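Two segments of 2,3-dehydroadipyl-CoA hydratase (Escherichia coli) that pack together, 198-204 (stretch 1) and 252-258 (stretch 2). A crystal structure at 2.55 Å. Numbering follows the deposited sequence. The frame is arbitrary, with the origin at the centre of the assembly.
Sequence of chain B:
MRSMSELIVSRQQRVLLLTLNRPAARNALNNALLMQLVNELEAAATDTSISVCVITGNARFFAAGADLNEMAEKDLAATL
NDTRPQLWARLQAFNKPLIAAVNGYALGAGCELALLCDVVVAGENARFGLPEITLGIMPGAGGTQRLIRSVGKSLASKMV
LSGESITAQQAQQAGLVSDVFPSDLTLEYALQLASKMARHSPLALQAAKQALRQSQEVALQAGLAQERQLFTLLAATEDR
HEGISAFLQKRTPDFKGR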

ATOM      1  N   ALA B 198      19.411 -25.929   4.849  1.00 44.55           N
ATOM      2  CA  ALA B 198      20.753 -25.645   5.367  1.00 40.98           C
ATOM      3  C   ALA B 198      21.907 -26.074   4.450  1.00 41.20           C
ATOM      4  O   ALA B 198      23.079 -25.814   4.727  1.00 38.51           O
ATOM      5  CB  ALA B 198      20.915 -26.305   6.731  1.00 41.15           C
ATOM      6  N   ARG B 199      21.575 -26.744   3.365  1.00 42.61           N
ATOM      7  CA  ARG B 199      22.591 -27.248   2.469  1.00 46.57           C
ATOM      8  C   ARG B 199      22.928 -26.180   1.440  1.00 39.57           C
ATOM      9  O   ARG B 199      23.975 -26.215   0.790  1.00 39.09           O
ATOM     10  CB  ARG B 199      22.091 -28.549   1.840  1.00 48.42           C
ATOM     11  CG  ARG B 199      22.733 -28.948   0.544  1.00 52.61           C
ATOM     12  CD  ARG B 199      22.706 -30.465   0.402  1.00 57.77           C
ATOM     13  NE  ARG B 199      21.381 -31.040   0.620  1.00 56.07           N
ATOM     14  CZ  ARG B 199      21.052 -32.280   0.268  1.00 70.70           C
ATOM     15  NH1 ARG B 199      21.954 -33.055  -0.315  1.00 68.39           N
ATOM     16  NH2 ARG B 199      19.828 -32.746   0.490  1.00 62.37           N
ATOM     17  N   HIS B 200      22.029 -25.213   1.326  1.00 41.37           N
ATOM     18  CA  HIS B 200      22.184 -24.106   0.382  1.00 41.72           C
ATOM     19  C   HIS B 200      22.900 -22.900   1.013  1.00 38.62           C
ATOM     20  O   HIS B 200      23.098 -22.830   2.226  1.00 33.64           O
ATOM     21  CB  HIS B 200      20.813 -23.699  -0.149  1.00 36.69           C
ATOM     22  CG  HIS B 200      20.015 -24.858  -0.676  1.00 39.85           C
ATOM     23  ND1 HIS B 200      20.582 -25.874  -1.395  1.00 41.13           N
ATOM     24  CD2 HIS B 200      18.700 -25.141  -0.563  1.00 39.60           C
ATOM     25  CE1 HIS B 200      19.644 -26.747  -1.730  1.00 40.51           C
ATOM     26  NE2 HIS B 200      18.494 -26.327  -1.235  1.00 41.94           N
ATOM     27  N   SER B 201      23.288 -21.957   0.160  1.00 45.97           N
ATOM     28  CA  SER B 201      24.048 -20.759   0.560  1.00 44.64           C
ATOM     29  C   SER B 201      23.353 -19.921   1.646  1.00 41.14           C
ATOM     30  O   SER B 201      22.249 -19.425   1.442  1.00 41.02           O
ATOM     31  CB  SER B 201      24.354 -19.903  -0.670  1.00 41.96           C
ATOM     32  OG  SER B 201      24.517 -18.539  -0.315  1.00 52.06           O
ATOM     33  N   PRO B 202      24.014 -19.752   2.802  1.00 41.30           N
ATOM     34  CA  PRO B 202      23.426 -19.044   3.943  1.00 40.33           C
ATOM     35  C   PRO B 202      22.832 -17.703   3.516  1.00 44.44           C
ATOM     36  O   PRO B 202      21.713 -17.355   3.938  1.00 43.54           O
ATOM     37  CB  PRO B 202      24.624 -18.806   4.863  1.00 39.54           C
ATOM     38  CG  PRO B 202      25.637 -19.816   4.464  1.00 42.28           C
ATOM     39  CD  PRO B 202      25.437 -20.078   3.010  1.00 42.23           C
ATOM     40  N   LEU B 203      23.585 -16.968   2.688  1.00 46.22           N
ATOM     41  CA  LEU B 203      23.197 -15.626   2.242  1.00 44.42           C
ATOM     42  C   LEU B 203      22.011 -15.693   1.287  1.00 43.57           C
ATOM     43  O   LEU B 203      21.096 -14.857   1.360  1.00 44.09           O
ATOM     44  CB  LEU B 203      24.383 -14.860   1.609  1.00 42.46           C
ATOM     45  CG  LEU B 203      25.563 -14.464   2.524  1.00 50.13           C
ATOM     46  CD1 LEU B 203      26.697 -13.765   1.775  1.00 54.56           C
ATOM     47  CD2 LEU B 203      25.088 -13.599   3.658  1.00 48.65           C
ATOM     48  N   ALA B 204      22.031 -16.687   0.397  1.00 40.59           N
ATOM     49  CA  ALA B 204      20.915 -16.941  -0.507  1.00 37.87           C
ATOM     50  C   ALA B 204      19.652 -17.237   0.296  1.00 36.90           C
ATOM     51  O   ALA B 204      18.578 -16.709  -0.001  1.00 33.23           O
ATOM     52  CB  ALA B 204      21.238 -18.089  -1.447  1.00 42.43           C
ATOM     53  N   THR B 252      29.199 -31.455  -3.955  1.00 88.79           N
ATOM     54  CA  THR B 252      28.551 -30.774  -2.839  1.00 88.82           C
ATOM     55  C   THR B 252      29.268 -29.461  -2.514  1.00 84.50           C
ATOM     56  O   THR B 252      30.450 -29.456  -2.171  1.00 82.31           O
ATOM     57  CB  THR B 252      28.456 -31.673  -1.574  1.00 92.44           C
ATOM     58  OG1 THR B 252      29.767 -32.033  -1.128  1.00 91.63           O
ATOM     59  CG2 THR B 252      27.669 -32.941  -1.876  1.00 89.26           C
ATOM     60  N   PRO B 253      28.545 -28.337  -2.631  1.00 83.78           N
ATOM     61  CA  PRO B 253      29.121 -26.991  -2.510  1.00 78.87           C
ATOM     62  C   PRO B 253      29.545 -26.642  -1.086  1.00 75.91           C
ATOM     63  O   PRO B 253      28.825 -26.946  -0.134  1.00 79.79           O
ATOM     64  CB  PRO B 253      27.974 -26.084  -2.954  1.00 73.70           C
ATOM     65  CG  PRO B 253      26.742 -26.860  -2.645  1.00 76.17           C
ATOM     66  CD  PRO B 253      27.092 -28.299  -2.876  1.00 81.89           C
ATOM     67  N   ASP B 254      30.707 -26.013  -0.945  1.00 72.04           N
ATOM     68  CA  ASP B 254      31.176 -25.570   0.363  1.00 72.52           C
ATOM     69  C   ASP B 254      31.107 -24.048   0.454  1.00 71.52           C
ATOM     70  O   ASP B 254      31.975 -23.348  -0.067  1.00 72.91           O
ATOM     71  CB  ASP B 254      32.606 -26.049   0.621  1.00 75.28           C
ATOM     72  CG  ASP B 254      32.981 -25.996   2.093  1.00 80.08           C
ATOM     73  OD1 ASP B 254      32.303 -25.279   2.859  1.00 80.91           O
ATOM     74  OD2 ASP B 254      33.952 -26.675   2.488  1.00 83.06           O
ATOM     75  N   PHE B 255      30.075 -23.541   1.122  1.00 67.73           N
ATOM     76  CA  PHE B 255      29.839 -22.100   1.184  1.00 68.60           C
ATOM     77  C   PHE B 255      30.558 -21.418   2.347  1.00 70.06           C
ATOM     78  O   PHE B 255      30.570 -21.918   3.471  1.00 72.02           O
ATOM     79  CB  PHE B 255      28.338 -21.799   1.228  1.00 62.35           C
ATOM     80  CG  PHE B 255      27.577 -22.351   0.059  1.00 60.08           C
ATOM     81  CD1 PHE B 255      27.643 -21.740  -1.192  1.00 58.51           C
ATOM     82  CD2 PHE B 255      26.791 -23.479   0.208  1.00 52.77           C
ATOM     83  CE1 PHE B 255      26.939 -22.258  -2.272  1.00 56.37           C
ATOM     84  CE2 PHE B 255      26.085 -23.992  -0.863  1.00 51.63           C
ATOM     85  CZ  PHE B 255      26.156 -23.382  -2.109  1.00 50.90           C
ATOM     86  N   LYS B 256      31.144 -20.260   2.067  1.00 68.31           N
ATOM     87  CA  LYS B 256      31.899 -19.513   3.066  1.00 72.71           C
ATOM     88  C   LYS B 256      31.053 -18.435   3.753  1.00 69.48           C
ATOM     89  O   LYS B 256      31.488 -17.817   4.732  1.00 65.12           O
ATOM     90  CB  LYS B 256      33.151 -18.903   2.425  1.00 70.33           C
ATOM     91  CG  LYS B 256      34.192 -19.936   2.029  1.00 73.79           C
ATOM     92  CD  LYS B 256      35.278 -19.343   1.145  1.00 86.25           C
ATOM     93  CE  LYS B 256      36.572 -20.136   1.283  1.00 97.38           C
ATOM     94  NZ  LYS B 256      37.537 -19.888   0.175  1.00 89.07           N
ATOM     95  N   GLY B 257      29.844 -18.217   3.238  1.00 67.39           N
ATOM     96  CA  GLY B 257      28.945 -17.213   3.784  1.00 64.34           C
ATOM     97  C   GLY B 257      29.224 -15.842   3.201  1.00 71.58           C
ATOM     98  O   GLY B 257      29.148 -14.816   3.897  1.00 72.12           O
ATOM     99  N   ARG B 258      29.531 -15.836   1.904  1.00 65.54           N
ATOM    100  CA  ARG B 258      30.004 -14.636   1.240  1.00 66.07           C
ATOM    101  C   ARG B 258      30.056 -14.878  -0.254  1.00 61.55           C
ATOM    102  O   ARG B 258      30.394 -13.993  -1.055  1.00 60.56           O
ATOM    103  CB  ARG B 258      31.381 -14.250   1.797  1.00 68.00           C
ATOM    104  OXT ARG B 258      29.712 -15.978  -0.673  1.00 60.30           O
TER

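No hydrogen bond joins these two stretches among the atoms modelled; they are held by van der Waals packing and by contacts to one aromatic ring, which together bury about 320 Å² counted over both sides. The C-terminal stretch has no regular helix or strand and runs past the start of a helix, with S201 nearest F255 and P202 nearest G257 along the backbone.

The aromatic contacts centre on F255, which loses more surface here than any other residue of the two stretches. Its CA-to-CB bond points toward stretch 1, and its m rotamer lays the ring against the turn that leads into the helix. S201 CB sits 3.9 Å from the centroid of the F255 ring, only 16° off the ring normal, a CH-pi contact over the face; S201 N lies over a face as well, 3.6 Å from F255 CE2. Near the plane of the ring, R199 O comes within 3.5 Å of F255 CE2, so the carbonyl oxygen meets the slightly positive ring edge.

Serine suits this place because its CB and its hydroxyl oxygen serve different partners. While S201 CB packs on the ring, S201 OG caps the helix, accepting from A204 N at 3.2 Å with a nearly straight N-H...O angle of 165°. P202 follows in the first turn, where a proline's missing amide hydrogen costs no helical hydrogen bond.

The remaining contacts are apolar or involve backbone. P202 CD packs 3.8 Å from F255 CB, and L203, pointing toward stretch 2, brings CD1 to 3.4 Å from G257 O and 3.5 Å from R258 CA. Thus a leucine methyl covers the main chain at the C-terminus. G257, with phi/psi of 85/39, adopts a conformation in which a CB would jam against the preceding carbonyl oxygen, so its backbone alone calls for glycine.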